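Local coordinates for adhesion G-protein coupled receptor G6 (Danio rerio, PDB 6V55) that is an adhesion receptor of the cell surface that acts in myelination, probably relaying extracellular contacts to G-protein signalling through its large calcium-binding extracellular region, at residues Ser173-Glu178 with Tyr241-Gly246; Glu354-Arg359 with Thr399-Leu404; Gln523-Ser528 with Ala558-Thr563. All coordinates share one frame; numbering follows the deposited sequence.

Contact 1 of 3, residues Ser173-Glu178 with Tyr241-Gly246; sequences SILAFE and YTLQSG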
ATOM      1  N   SER A 173      51.744  -2.127 -24.293  1.00 49.22           N
ATOM      2  CA  SER A 173      50.527  -2.578 -24.962  1.00 51.05           C
ATOM      3  C   SER A 173      50.788  -3.822 -25.808  1.00 51.24           C
ATOM      4  O   SER A 173      51.814  -3.924 -26.485  1.00 49.53           O
ATOM      5  CB  SER A 173      49.950  -1.467 -25.842  1.00 49.75           C
ATOM      6  OG  SER A 173      49.957  -0.205 -25.192  1.00 47.24           O
ATOM      7  N   ILE A 174      49.859  -4.779 -25.747  1.00 50.46           N
ATOM      8  CA  ILE A 174      49.971  -6.010 -26.521  1.00 44.75           C
ATOM      9  C   ILE A 174      48.787  -6.245 -27.451  1.00 43.72           C
ATOM     10  O   ILE A 174      48.910  -7.039 -28.396  1.00 47.24           O
ATOM     11  CB  ILE A 174      50.172  -7.240 -25.611  1.00 38.14           C
ATOM     12  CG1 ILE A 174      49.007  -7.411 -24.631  1.00 37.28           C
ATOM     13  CG2 ILE A 174      51.509  -7.166 -24.897  1.00 38.66           C
ATOM     14  CD1 ILE A 174      49.089  -8.681 -23.792  1.00 37.00           C
ATOM     15  N   LEU A 175      47.643  -5.619 -27.219  1.00 37.40           N
ATOM     16  CA  LEU A 175      46.526  -5.649 -28.149  1.00 37.07           C
ATOM     17  C   LEU A 175      45.886  -4.275 -28.100  1.00 42.65           C
ATOM     18  O   LEU A 175      45.672  -3.743 -27.007  1.00 44.84           O
ATOM     19  CB  LEU A 175      45.496  -6.732 -27.807  1.00 36.36           C
ATOM     20  CG  LEU A 175      44.302  -6.770 -28.775  1.00 36.01           C
ATOM     21  CD1 LEU A 175      44.754  -7.211 -30.157  1.00 36.56           C
ATOM     22  CD2 LEU A 175      43.147  -7.610 -28.270  1.00 35.24           C
ATOM     23  N   ALA A 176      45.609  -3.695 -29.266  1.00 37.07           N
ATOM     24  CA  ALA A 176      44.963  -2.395 -29.353  1.00 37.31           C
ATOM     25  C   ALA A 176      44.248  -2.259 -30.691  1.00 39.82           C
ATOM     26  O   ALA A 176      44.780  -2.665 -31.728  1.00 44.11           O
ATOM     27  CB  ALA A 176      45.978  -1.261 -29.197  1.00 38.71           C
ATOM     28  N   PHE A 177      43.052  -1.678 -30.669  1.00 37.07           N
ATOM     29  CA  PHE A 177      42.350  -1.307 -31.894  1.00 38.46           C
ATOM     30  C   PHE A 177      42.327   0.207 -31.971  1.00 44.74           C
ATOM     31  O   PHE A 177      41.656   0.867 -31.177  1.00 46.76           O
ATOM     32  CB  PHE A 177      40.934  -1.861 -31.934  1.00 35.59           C
ATOM     33  CG  PHE A 177      40.210  -1.595 -33.225  1.00 36.72           C
ATOM     34  CD1 PHE A 177      40.856  -1.762 -34.450  1.00 37.00           C
ATOM     35  CD2 PHE A 177      38.880  -1.198 -33.215  1.00 37.50           C
ATOM     36  CE1 PHE A 177      40.189  -1.536 -35.642  1.00 36.60           C
ATOM     37  CE2 PHE A 177      38.200  -0.970 -34.408  1.00 39.12           C
ATOM     38  CZ  PHE A 177      38.858  -1.138 -35.621  1.00 38.67           C
ATOM     39  N   GLU A 178      43.056   0.757 -32.930  1.00 48.06           N
ATOM     40  CA  GLU A 178      43.203   2.197 -33.010  1.00 48.67           C
ATOM     41  C   GLU A 178      43.280   2.591 -34.471  1.00 54.82           C
ATOM     42  O   GLU A 178      43.837   1.861 -35.292  1.00 60.85           O
ATOM     43  CB  GLU A 178      44.447   2.656 -32.251  1.00 45.54           C
ATOM     44  CG  GLU A 178      45.624   1.769 -32.525  1.00 50.32           C
ATOM     45  CD  GLU A 178      46.885   2.278 -31.896  1.00 55.86           C
ATOM     46  OE1 GLU A 178      46.799   2.900 -30.817  1.00 62.00           O
ATOM     47  OE2 GLU A 178      47.966   2.048 -32.480  1.00 53.58           O
ATOM     48  N   TYR A 241      53.053 -13.926 -32.344  1.00 40.92           N
ATOM     49  CA  TYR A 241      52.754 -13.358 -31.040  1.00 40.44           C
ATOM     50  C   TYR A 241      51.682 -14.144 -30.306  1.00 39.64           C
ATOM     51  O   TYR A 241      50.806 -14.771 -30.903  1.00 39.31           O
ATOM     52  CB  TYR A 241      52.323 -11.900 -31.167  1.00 40.35           C
ATOM     53  CG  TYR A 241      53.414 -11.063 -31.765  1.00 44.14           C
ATOM     54  CD1 TYR A 241      54.566 -10.774 -31.039  1.00 43.76           C
ATOM     55  CD2 TYR A 241      53.316 -10.589 -33.076  1.00 47.40           C
ATOM     56  CE1 TYR A 241      55.587 -10.011 -31.597  1.00 46.11           C
ATOM     57  CE2 TYR A 241      54.328  -9.829 -33.642  1.00 47.38           C
ATOM     58  CZ  TYR A 241      55.458  -9.544 -32.894  1.00 49.12           C
ATOM     59  OH  TYR A 241      56.466  -8.793 -33.450  1.00 54.82           O
ATOM     60  N   THR A 242      51.765 -14.081 -28.988  1.00 39.68           N
ATOM     61  CA  THR A 242      50.784 -14.661 -28.089  1.00 42.35           C
ATOM     62  C   THR A 242      50.433 -13.590 -27.071  1.00 39.33           C
ATOM     63  O   THR A 242      51.325 -12.911 -26.554  1.00 40.49           O
ATOM     64  CB  THR A 242      51.356 -15.916 -27.401  1.00 44.76           C
ATOM     65  OG1 THR A 242      51.780 -16.863 -28.396  1.00 40.78           O
ATOM     66  CG2 THR A 242      50.338 -16.562 -26.472  1.00 37.81           C
ATOM     67  N   LEU A 243      49.148 -13.411 -26.802  1.00 37.47           N
ATOM     68  CA  LEU A 243      48.741 -12.424 -25.812  1.00 37.07           C
ATOM     69  C   LEU A 243      48.836 -13.059 -24.429  1.00 36.72           C
ATOM     70  O   LEU A 243      48.155 -14.050 -24.158  1.00 36.26           O
ATOM     71  CB  LEU A 243      47.328 -11.930 -26.117  1.00 36.47           C
ATOM     72  CG  LEU A 243      47.080 -11.453 -27.556  1.00 36.74           C
ATOM     73  CD1 LEU A 243      45.631 -11.032 -27.768  1.00 36.10           C
ATOM     74  CD2 LEU A 243      48.027 -10.323 -27.909  1.00 37.39           C
ATOM     75  N   GLN A 244      49.685 -12.507 -23.562  1.00 36.97           N
ATOM     76  CA  GLN A 244      49.934 -13.146 -22.280  1.00 36.73           C
ATOM     77  C   GLN A 244      48.804 -12.885 -21.286  1.00 41.52           C
ATOM     78  O   GLN A 244      47.922 -12.044 -21.495  1.00 40.81           O
ATOM     79  CB  GLN A 244      51.253 -12.673 -21.678  1.00 37.78           C
ATOM     80  CG  GLN A 244      52.458 -13.594 -21.939  1.00 40.20           C
ATOM     81  CD  GLN A 244      52.302 -15.017 -21.382  1.00 44.79           C
ATOM     82  OE1 GLN A 244      51.683 -15.239 -20.333  1.00 37.01           O
ATOM     83  NE2 GLN A 244      52.892 -15.989 -22.084  1.00 48.52           N
ATOM     84  N   SER A 245      48.861 -13.624 -20.178  1.00 43.16           N
ATOM     85  CA  SER A 245      47.880 -13.549 -19.107  1.00 41.75           C
ATOM     86  C   SER A 245      47.981 -12.233 -18.340  1.00 36.60           C
ATOM     87  O   SER A 245      48.947 -11.465 -18.471  1.00 36.04           O
ATOM     88  CB  SER A 245      48.075 -14.700 -18.122  1.00 45.92           C
ATOM     89  OG  SER A 245      47.274 -15.814 -18.459  1.00 50.54           O
ATOM     90  N   GLY A 246      46.946 -11.995 -17.530  1.00 34.43           N
ATOM     91  CA  GLY A 246      46.987 -11.050 -16.429  1.00 39.92           C
ATOM     92  C   GLY A 246      47.147  -9.595 -16.803  1.00 46.34           C
ATOM     93  O   GLY A 246      47.818  -8.846 -16.084  1.00 50.97           O
TER
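At one end of the pentraxin-like β-sandwich, a classic β bulge at I174 and L175 receives L243 from the loop that leads from strand 229-234 of one sheet to strand 248-251 of the other. Both bulge residues face L166 on strand 161-167. The loop runs past the bulge, with the CA atoms of I174 and L243 6.6 Å apart.

The isobutyl end of L243 does most of the reaching. Its CG lies beside the backbone N (chi1 -51°), which carries the two methyls in toward the bulge, where they meet different neighbours. CD2 packs against the peptide of I174, 3.4 Å from the I174 O, while CD1 meets the L175 methyl CD2 at 4.3 Å. From the other side, I174 sends its longer branch back over the loop: CG1 sits between its own backbone N and carbonyl carbon (chi1 59°), and the extended chain brings CD1 to 3.9 Å from the Q244 N and to 4.4 Å from the L243 CB. L243 thus reaches the backbone of I174, while I174 reaches that of Q244, one residue further on.

Q244 turns its amide away from the bulge. Its OE1 instead accepts a hydrogen bond from S245 N at 3.3 Å, with the donor above the carbonyl plane, holding the exposed side chain to the loop.

Inward, L175 and L243 both rest on I188 of the same sheet as the bulge and on F146 of the facing sheet. A loop joining the two sheets thus sends a leucine to residues of both, which fits the two-sheet sandwich of the pentraxin family, in the concanavalin clan.

Contact 2 of 3, residues Glu354-Arg359 with Thr399-Leu404; sequences EQTPDR and TRQIYL. Unlike the reference sequence in segment 399-404: I402 (reference Thr).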
ATOM      1  N   GLU A 354      -1.935  42.729 -33.669  1.00 31.44           N
ATOM      2  CA  GLU A 354      -1.692  44.036 -34.269  1.00 34.65           C
ATOM      3  C   GLU A 354      -2.890  44.561 -35.039  1.00 34.67           C
ATOM      4  O   GLU A 354      -2.882  45.727 -35.451  1.00 28.64           O
ATOM      5  CB  GLU A 354      -0.471  43.982 -35.168  1.00 39.84           C
ATOM      6  CG  GLU A 354       0.791  44.250 -34.393  1.00 49.94           C
ATOM      7  CD  GLU A 354       2.027  43.903 -35.177  1.00 60.62           C
ATOM      8  OE1 GLU A 354       2.938  44.767 -35.249  1.00 65.42           O
ATOM      9  OE2 GLU A 354       2.082  42.765 -35.708  1.00 61.96           O
ATOM     10  N   GLN A 355      -3.927  43.733 -35.198  1.00 29.44           N
ATOM     11  CA  GLN A 355      -5.169  44.103 -35.858  1.00 27.74           C
ATOM     12  C   GLN A 355      -6.338  43.912 -34.903  1.00 34.31           C
ATOM     13  O   GLN A 355      -7.263  43.137 -35.193  1.00 41.94           O
ATOM     14  CB  GLN A 355      -5.352  43.257 -37.117  1.00 27.71           C
ATOM     15  CG  GLN A 355      -4.277  43.495 -38.154  1.00 30.11           C
ATOM     16  CD  GLN A 355      -4.143  42.332 -39.097  1.00 34.91           C
ATOM     17  OE1 GLN A 355      -5.080  41.542 -39.249  1.00 38.82           O
ATOM     18  NE2 GLN A 355      -2.971  42.205 -39.733  1.00 32.55           N
ATOM     19  N   THR A 356      -6.264  44.573 -33.740  1.00 33.18           N
ATOM     20  CA  THR A 356      -7.303  44.442 -32.711  1.00 30.76           C
ATOM     21  C   THR A 356      -8.713  44.898 -33.103  1.00 36.48           C
ATOM     22  O   THR A 356      -9.659  44.146 -32.783  1.00 39.43           O
ATOM     23  CB  THR A 356      -6.836  45.125 -31.416  1.00 26.89           C
ATOM     24  OG1 THR A 356      -5.455  44.819 -31.142  1.00 27.01           O
ATOM     25  CG2 THR A 356      -7.680  44.712 -30.247  1.00 29.92           C
ATOM     26  N   PRO A 357      -8.948  46.032 -33.810  1.00 36.74           N
ATOM     27  CA  PRO A 357     -10.332  46.375 -34.162  1.00 34.84           C
ATOM     28  C   PRO A 357     -10.969  45.571 -35.279  1.00 40.12           C
ATOM     29  O   PRO A 357     -12.175  45.732 -35.529  1.00 43.48           O
ATOM     30  CB  PRO A 357     -10.199  47.826 -34.578  1.00 30.57           C
ATOM     31  CG  PRO A 357      -8.910  47.920 -35.120  1.00 30.34           C
ATOM     32  CD  PRO A 357      -8.110  47.224 -34.139  1.00 31.22           C
ATOM     33  N   ASP A 358     -10.222  44.719 -35.950  1.00 43.31           N
ATOM     34  CA  ASP A 358     -10.755  44.058 -37.135  1.00 49.01           C
ATOM     35  C   ASP A 358     -11.443  42.762 -36.708  1.00 54.48           C
ATOM     36  O   ASP A 358     -12.671  42.679 -36.697  1.00 55.63           O
ATOM     37  CB  ASP A 358      -9.627  43.869 -38.147  1.00 53.32           C
ATOM     38  CG  ASP A 358      -8.900  45.197 -38.447  1.00 62.48           C
ATOM     39  OD1 ASP A 358      -9.568  46.146 -38.919  1.00 65.66           O
ATOM     40  OD2 ASP A 358      -7.680  45.322 -38.190  1.00 64.73           O
ATOM     41  N   ARG A 359     -10.651  41.791 -36.264  1.00 56.19           N
ATOM     42  CA  ARG A 359     -11.088  40.422 -36.047  1.00 55.38           C
ATOM     43  C   ARG A 359     -11.393  40.151 -34.580  1.00 57.05           C
ATOM     44  O   ARG A 359     -11.201  40.997 -33.699  1.00 56.95           O
ATOM     45  CB  ARG A 359     -10.008  39.453 -36.524  1.00 54.13           C
ATOM     46  CG  ARG A 359      -8.775  39.477 -35.638  1.00 52.36           C
ATOM     47  CD  ARG A 359      -7.569  39.028 -36.414  1.00 51.73           C
ATOM     48  NE  ARG A 359      -6.331  39.360 -35.728  1.00 53.86           N
ATOM     49  CZ  ARG A 359      -5.126  39.203 -36.266  1.00 59.40           C
ATOM     50  NH1 ARG A 359      -4.998  38.725 -37.502  1.00 60.02           N
ATOM     51  NH2 ARG A 359      -4.037  39.526 -35.578  1.00 61.40           N
ATOM     52  N   THR A 399      -2.720  45.284 -29.180  1.00 31.91           N
ATOM     53  CA  THR A 399      -2.949  44.755 -27.844  1.00 28.55           C
ATOM     54  C   THR A 399      -2.119  43.507 -27.585  1.00 23.74           C
ATOM     55  O   THR A 399      -1.885  42.691 -28.484  1.00 23.69           O
ATOM     56  CB  THR A 399      -4.401  44.369 -27.608  1.00 29.24           C
ATOM     57  OG1 THR A 399      -4.836  43.507 -28.675  1.00 34.70           O
ATOM     58  CG2 THR A 399      -5.219  45.573 -27.588  1.00 24.31           C
ATOM     59  N   ARG A 400      -1.728  43.362 -26.320  1.00 25.51           N
ATOM     60  CA  ARG A 400      -1.302  42.106 -25.729  1.00 23.27           C
ATOM     61  C   ARG A 400      -2.507  41.499 -25.041  1.00 24.19           C
ATOM     62  O   ARG A 400      -3.119  42.142 -24.183  1.00 28.95           O
ATOM     63  CB  ARG A 400      -0.185  42.322 -24.719  1.00 23.21           C
ATOM     64  CG  ARG A 400       0.280  41.013 -24.103  1.00 38.98           C
ATOM     65  CD  ARG A 400       1.353  41.209 -23.018  1.00 43.44           C
ATOM     66  NE  ARG A 400       2.237  42.355 -23.256  1.00 49.61           N
ATOM     67  CZ  ARG A 400       3.274  42.360 -24.102  1.00 56.06           C
ATOM     68  NH1 ARG A 400       3.565  41.281 -24.825  1.00 57.12           N
ATOM     69  NH2 ARG A 400       4.014  43.458 -24.241  1.00 57.23           N
ATOM     70  N   GLN A 401      -2.847  40.270 -25.408  1.00 24.62           N
ATOM     71  CA  GLN A 401      -4.053  39.606 -24.933  1.00 22.79           C
ATOM     72  C   GLN A 401      -3.643  38.325 -24.224  1.00 23.68           C
ATOM     73  O   GLN A 401      -2.760  37.615 -24.706  1.00 27.52           O
ATOM     74  CB  GLN A 401      -5.005  39.310 -26.102  1.00 22.90           C
ATOM     75  CG  GLN A 401      -5.463  40.552 -26.885  1.00 23.23           C
ATOM     76  CD  GLN A 401      -6.409  40.212 -28.026  1.00 28.40           C
ATOM     77  OE1 GLN A 401      -6.959  39.114 -28.076  1.00 32.94           O
ATOM     78  NE2 GLN A 401      -6.600  41.150 -28.951  1.00 32.73           N
ATOM     79  N   ILE A 402      -4.250  38.040 -23.071  1.00 23.03           N
ATOM     80  CA  ILE A 402      -3.939  36.842 -22.305  1.00 22.05           C
ATOM     81  C   ILE A 402      -5.183  35.970 -22.293  1.00 23.76           C
ATOM     82  O   ILE A 402      -6.260  36.417 -21.875  1.00 21.98           O
ATOM     83  CB  ILE A 402      -3.455  37.160 -20.882  1.00 21.96           C
ATOM     84  CG1 ILE A 402      -2.224  38.058 -20.948  1.00 22.12           C
ATOM     85  CG2 ILE A 402      -3.088  35.884 -20.167  1.00 21.69           C
ATOM     86  CD1 ILE A 402      -1.532  38.320 -19.630  1.00 22.07           C
ATOM     87  N   TYR A 403      -5.025  34.722 -22.752  1.00 23.38           N
ATOM     88  CA  TYR A 403      -6.094  33.749 -22.915  1.00 21.72           C
ATOM     89  C   TYR A 403      -5.869  32.566 -21.990  1.00 21.45           C
ATOM     90  O   TYR A 403      -4.728  32.169 -21.731  1.00 21.36           O
ATOM     91  CB  TYR A 403      -6.165  33.240 -24.362  1.00 21.86           C
ATOM     92  CG  TYR A 403      -6.780  34.225 -25.320  1.00 22.13           C
ATOM     93  CD1 TYR A 403      -8.129  34.148 -25.647  1.00 22.23           C
ATOM     94  CD2 TYR A 403      -6.021  35.242 -25.878  1.00 22.32           C
ATOM     95  CE1 TYR A 403      -8.711  35.052 -26.515  1.00 22.51           C
ATOM     96  CE2 TYR A 403      -6.584  36.148 -26.753  1.00 23.79           C
ATOM     97  CZ  TYR A 403      -7.931  36.050 -27.065  1.00 25.00           C
ATOM     98  OH  TYR A 403      -8.506  36.960 -27.924  1.00 30.07           O
ATOM     99  N   LEU A 404      -6.967  31.990 -21.514  1.00 21.33           N
ATOM    100  CA  LEU A 404      -6.946  30.758 -20.738  1.00 26.15           C
ATOM    101  C   LEU A 404      -7.641  29.668 -21.545  1.00 28.97           C
ATOM    102  O   LEU A 404      -8.797  29.847 -21.938  1.00 31.08           O
ATOM    103  CB  LEU A 404      -7.648  30.969 -19.404  1.00 20.96           C
ATOM    104  CG  LEU A 404      -7.660  29.808 -18.429  1.00 24.08           C
ATOM    105  CD1 LEU A 404      -6.255  29.484 -17.971  1.00 20.61           C
ATOM    106  CD2 LEU A 404      -8.532  30.215 -17.260  1.00 21.65           C
TER
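T356 and T399 bring their CA atoms to 6.5 Å where the loop after strand 342-353 curls past the start of strand 399-410. This is the SEA domain, an antiparallel sheet packed with helices; the loop leads directly into helix 361-374.

The threonines meet through their hydroxyls. T399 OG1 donates to T356 OG1 at 2.9 Å, and the backbone N of T399 adds a weak bond to the same oxygen. T356 OG1 is bonded to T397 O as well, so three groups gather round it. With OG1 beside the backbone N of T356 (chi1 -43°), CG2 stands anti to that N and comes 3.7 Å from T399 CG2; the two side chains cross obliquely.

Every second residue of the strand carries the polar chain onward. Q401 NE2 donates in its amide plane to T399 OG1 (3.0 Å, N-H...O angle 167°), while T356 CG2 lies 3.9 Å from the same NE2. Bonds at both ends of the buried amide are consistent with this orientation and should hold it flat. Beyond it, Y403, which packs on A361 and I365 of the helix, donates its OH to Q401 OE1 over 2.7 Å, nearly along the C=O axis.

Contact 3 of 3, residues Gln523-Ser528 with Ala558-Thr563; sequences QLADIS and ASTVVT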
ATOM      1  N   GLN A 523     -21.642  -7.122  10.903  1.00 17.75           N
ATOM      2  CA  GLN A 523     -21.100  -5.828  10.488  1.00 20.24           C
ATOM      3  C   GLN A 523     -20.924  -4.870  11.663  1.00 21.04           C
ATOM      4  O   GLN A 523     -19.863  -4.250  11.784  1.00 20.76           O
ATOM      5  CB  GLN A 523     -21.971  -5.177   9.407  1.00 23.73           C
ATOM      6  CG  GLN A 523     -22.134  -5.922   8.056  1.00 29.18           C
ATOM      7  CD  GLN A 523     -21.084  -7.010   7.759  1.00 34.02           C
ATOM      8  OE1 GLN A 523     -19.870  -6.753   7.630  1.00 36.57           O
ATOM      9  NE2 GLN A 523     -21.569  -8.244   7.634  1.00 33.53           N
ATOM     10  N   LEU A 524     -21.915  -4.810  12.572  1.00 17.27           N
ATOM     11  CA  LEU A 524     -21.811  -3.980  13.763  1.00 16.20           C
ATOM     12  C   LEU A 524     -20.699  -4.456  14.695  1.00 16.17           C
ATOM     13  O   LEU A 524     -20.040  -3.623  15.326  1.00 20.37           O
ATOM     14  CB  LEU A 524     -23.140  -3.971  14.513  1.00 16.18           C
ATOM     15  CG  LEU A 524     -24.418  -3.444  13.856  1.00 16.24           C
ATOM     16  CD1 LEU A 524     -25.575  -3.466  14.842  1.00 16.23           C
ATOM     17  CD2 LEU A 524     -24.256  -2.072  13.214  1.00 16.29           C
ATOM     18  N   ALA A 525     -20.441  -5.772  14.750  1.00 16.18           N
ATOM     19  CA  ALA A 525     -19.327  -6.305  15.536  1.00 16.37           C
ATOM     20  C   ALA A 525     -17.964  -5.913  14.969  1.00 22.46           C
ATOM     21  O   ALA A 525     -16.985  -5.840  15.727  1.00 22.11           O
ATOM     22  CB  ALA A 525     -19.422  -7.831  15.622  1.00 16.23           C
ATOM     23  N   ASP A 526     -17.881  -5.656  13.658  1.00 25.57           N
ATOM     24  CA  ASP A 526     -16.645  -5.154  13.081  1.00 31.05           C
ATOM     25  C   ASP A 526     -16.339  -3.717  13.523  1.00 35.18           C
ATOM     26  O   ASP A 526     -15.211  -3.451  13.969  1.00 37.02           O
ATOM     27  CB  ASP A 526     -16.711  -5.247  11.555  1.00 33.57           C
ATOM     28  CG  ASP A 526     -15.431  -5.804  10.934  1.00 33.86           C
ATOM     29  OD1 ASP A 526     -15.533  -6.796  10.173  1.00 33.41           O
ATOM     30  OD2 ASP A 526     -14.329  -5.253  11.197  1.00 33.43           O
ATOM     31  N   ILE A 527     -17.331  -2.799  13.430  1.00 34.30           N
ATOM     32  CA  ILE A 527     -17.126  -1.362  13.691  1.00 36.14           C
ATOM     33  C   ILE A 527     -16.747  -1.095  15.141  1.00 36.01           C
ATOM     34  O   ILE A 527     -16.032  -0.128  15.437  1.00 39.69           O
ATOM     35  CB  ILE A 527     -18.374  -0.513  13.398  1.00 39.33           C
ATOM     36  CG1 ILE A 527     -19.138  -0.946  12.180  1.00 36.85           C
ATOM     37  CG2 ILE A 527     -17.979   0.918  13.161  1.00 49.07           C
ATOM     38  CD1 ILE A 527     -20.571  -0.423  12.293  1.00 35.73           C
ATOM     39  N   SER A 528     -17.221  -1.937  16.056  1.00 30.18           N
ATOM     40  CA  SER A 528     -17.105  -1.717  17.483  1.00 31.77           C
ATOM     41  C   SER A 528     -15.712  -1.997  18.034  1.00 37.16           C
ATOM     42  O   SER A 528     -15.435  -1.609  19.172  1.00 42.13           O
ATOM     43  CB  SER A 528     -18.132  -2.587  18.184  1.00 34.73           C
ATOM     44  OG  SER A 528     -19.315  -2.649  17.429  1.00 39.77           O
ATOM     45  N   ALA A 558     -25.730 -15.361  19.008  1.00 14.44           N
ATOM     46  CA  ALA A 558     -25.448 -14.759  20.301  1.00 15.17           C
ATOM     47  C   ALA A 558     -23.957 -14.509  20.512  1.00 17.30           C
ATOM     48  O   ALA A 558     -23.585 -13.631  21.304  1.00 19.09           O
ATOM     49  CB  ALA A 558     -25.988 -15.630  21.414  1.00 17.31           C
ATOM     50  N   SER A 559     -23.093 -15.247  19.818  1.00 20.98           N
ATOM     51  CA  SER A 559     -21.667 -14.995  19.970  1.00 21.77           C
ATOM     52  C   SER A 559     -21.274 -13.696  19.293  1.00 24.13           C
ATOM     53  O   SER A 559     -20.383 -12.999  19.774  1.00 23.69           O
ATOM     54  CB  SER A 559     -20.850 -16.163  19.444  1.00 10.97           C
ATOM     55  OG  SER A 559     -20.368 -15.893  18.142  1.00 21.13           O
ATOM     56  N   THR A 560     -21.977 -13.312  18.231  1.00 22.09           N
ATOM     57  CA  THR A 560     -21.704 -12.015  17.629  1.00 19.65           C
ATOM     58  C   THR A 560     -22.252 -10.887  18.489  1.00 20.83           C
ATOM     59  O   THR A 560     -21.598  -9.842  18.642  1.00 25.06           O
ATOM     60  CB  THR A 560     -22.287 -11.962  16.223  1.00 13.96           C
ATOM     61  OG1 THR A 560     -22.097 -13.231  15.588  1.00 11.97           O
ATOM     62  CG2 THR A 560     -21.578 -10.946  15.426  1.00 14.54           C
ATOM     63  N   VAL A 561     -23.425 -11.099  19.094  1.00 16.19           N
ATOM     64  CA  VAL A 561     -24.057 -10.043  19.874  1.00 14.77           C
ATOM     65  C   VAL A 561     -23.292  -9.808  21.175  1.00 15.01           C
ATOM     66  O   VAL A 561     -23.127  -8.655  21.584  1.00 17.67           O
ATOM     67  CB  VAL A 561     -25.554 -10.388  20.069  1.00 13.12           C
ATOM     68  CG1 VAL A 561     -26.263  -9.491  21.080  1.00 12.84           C
ATOM     69  CG2 VAL A 561     -26.261 -10.297  18.747  1.00 10.88           C
ATOM     70  N   VAL A 562     -22.670 -10.857  21.740  1.00 13.79           N
ATOM     71  CA  VAL A 562     -21.931 -10.707  22.998  1.00 14.26           C
ATOM     72  C   VAL A 562     -20.623  -9.955  22.754  1.00 19.04           C
ATOM     73  O   VAL A 562     -20.130  -9.225  23.637  1.00 22.72           O
ATOM     74  CB  VAL A 562     -21.796 -12.103  23.674  1.00 11.15           C
ATOM     75  CG1 VAL A 562     -20.581 -12.278  24.577  1.00 10.76           C
ATOM     76  CG2 VAL A 562     -23.043 -12.360  24.511  1.00 12.28           C
ATOM     77  N   THR A 563     -20.137  -9.979  21.511  1.00 20.69           N
ATOM     78  CA  THR A 563     -18.915  -9.246  21.294  1.00 22.80           C
ATOM     79  C   THR A 563     -19.146  -7.847  20.761  1.00 23.93           C
ATOM     80  O   THR A 563     -18.191  -7.060  20.759  1.00 27.57           O
ATOM     81  CB  THR A 563     -17.992 -10.042  20.386  1.00 29.22           C
ATOM     82  OG1 THR A 563     -18.562 -10.154  19.078  1.00 22.53           O
ATOM     83  CG2 THR A 563     -17.822 -11.434  20.957  1.00 32.69           C
TER
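A525 turns its single methyl toward helix 555-568, where CB lies against the T560 methyl CG2 at 3.8 Å. On the next turn the T563 hydroxyl approaches the same alanine, with OG1 4.3 Å from A525 CB. This is van der Waals contact, and it is small, because a lone methyl slots in beside two threonines. The slenderness of these residues lets the backbones come close: the CA atoms of A525 and T563 are 6.5 Å apart.

Both hydroxyls bond within their own helix; T560 offers its methyl to the alanine, T563 the side of its bonded hydroxyl. In T560 the first torsion (chi1 -39°) sets OG1 beside the backbone N, where it bonds to T556 O one turn back, and leaves CG2 on the branch that faces the other helix. T563 OG1 folds back in turn onto T560 O at 3.1 Å, approaching from above the carbonyl plane. Its hydroxyl is therefore held within the helix although it borders the contact.

The two helices probably belong to the helical subdomain of the GAIN domain, as in other adhesion receptors. T560 also touches M518, A521 and V522 earlier on helix 517-527, L524, A525 and S528 all lean on I564, and V561 packs on V544, L547 and V548 of helix 534-550. Helix 517-527 also meets the CUB domain, where D526 OD1 bonds to V101 N and its side chain touches S100, both residues of the calcium site in the loop that follows strand 90-96.

Overall arrangement
The three contacts come one after another along the chain, each closing before the next opens, and share no sheet or helix. Contact 1 lies in the pentraxin-like sandwich, contact 2 in the SEA domain and contact 3 between two helices of the probable GAIN helical subdomain. Their centres are about 73 Å (1 and 2), 69 Å (2 and 3) and 81 Å (1 and 3) apart; even the nearest atoms of contacts 2 and 3 are about 43 Å apart. Contacts 1 and 3 fall on opposite sides of the chain's centre. Each lies within a separate module, and helix 517-527 of contact 3 also touches the CUB calcium-site loop, bringing the chain's first domain back beside a much later part.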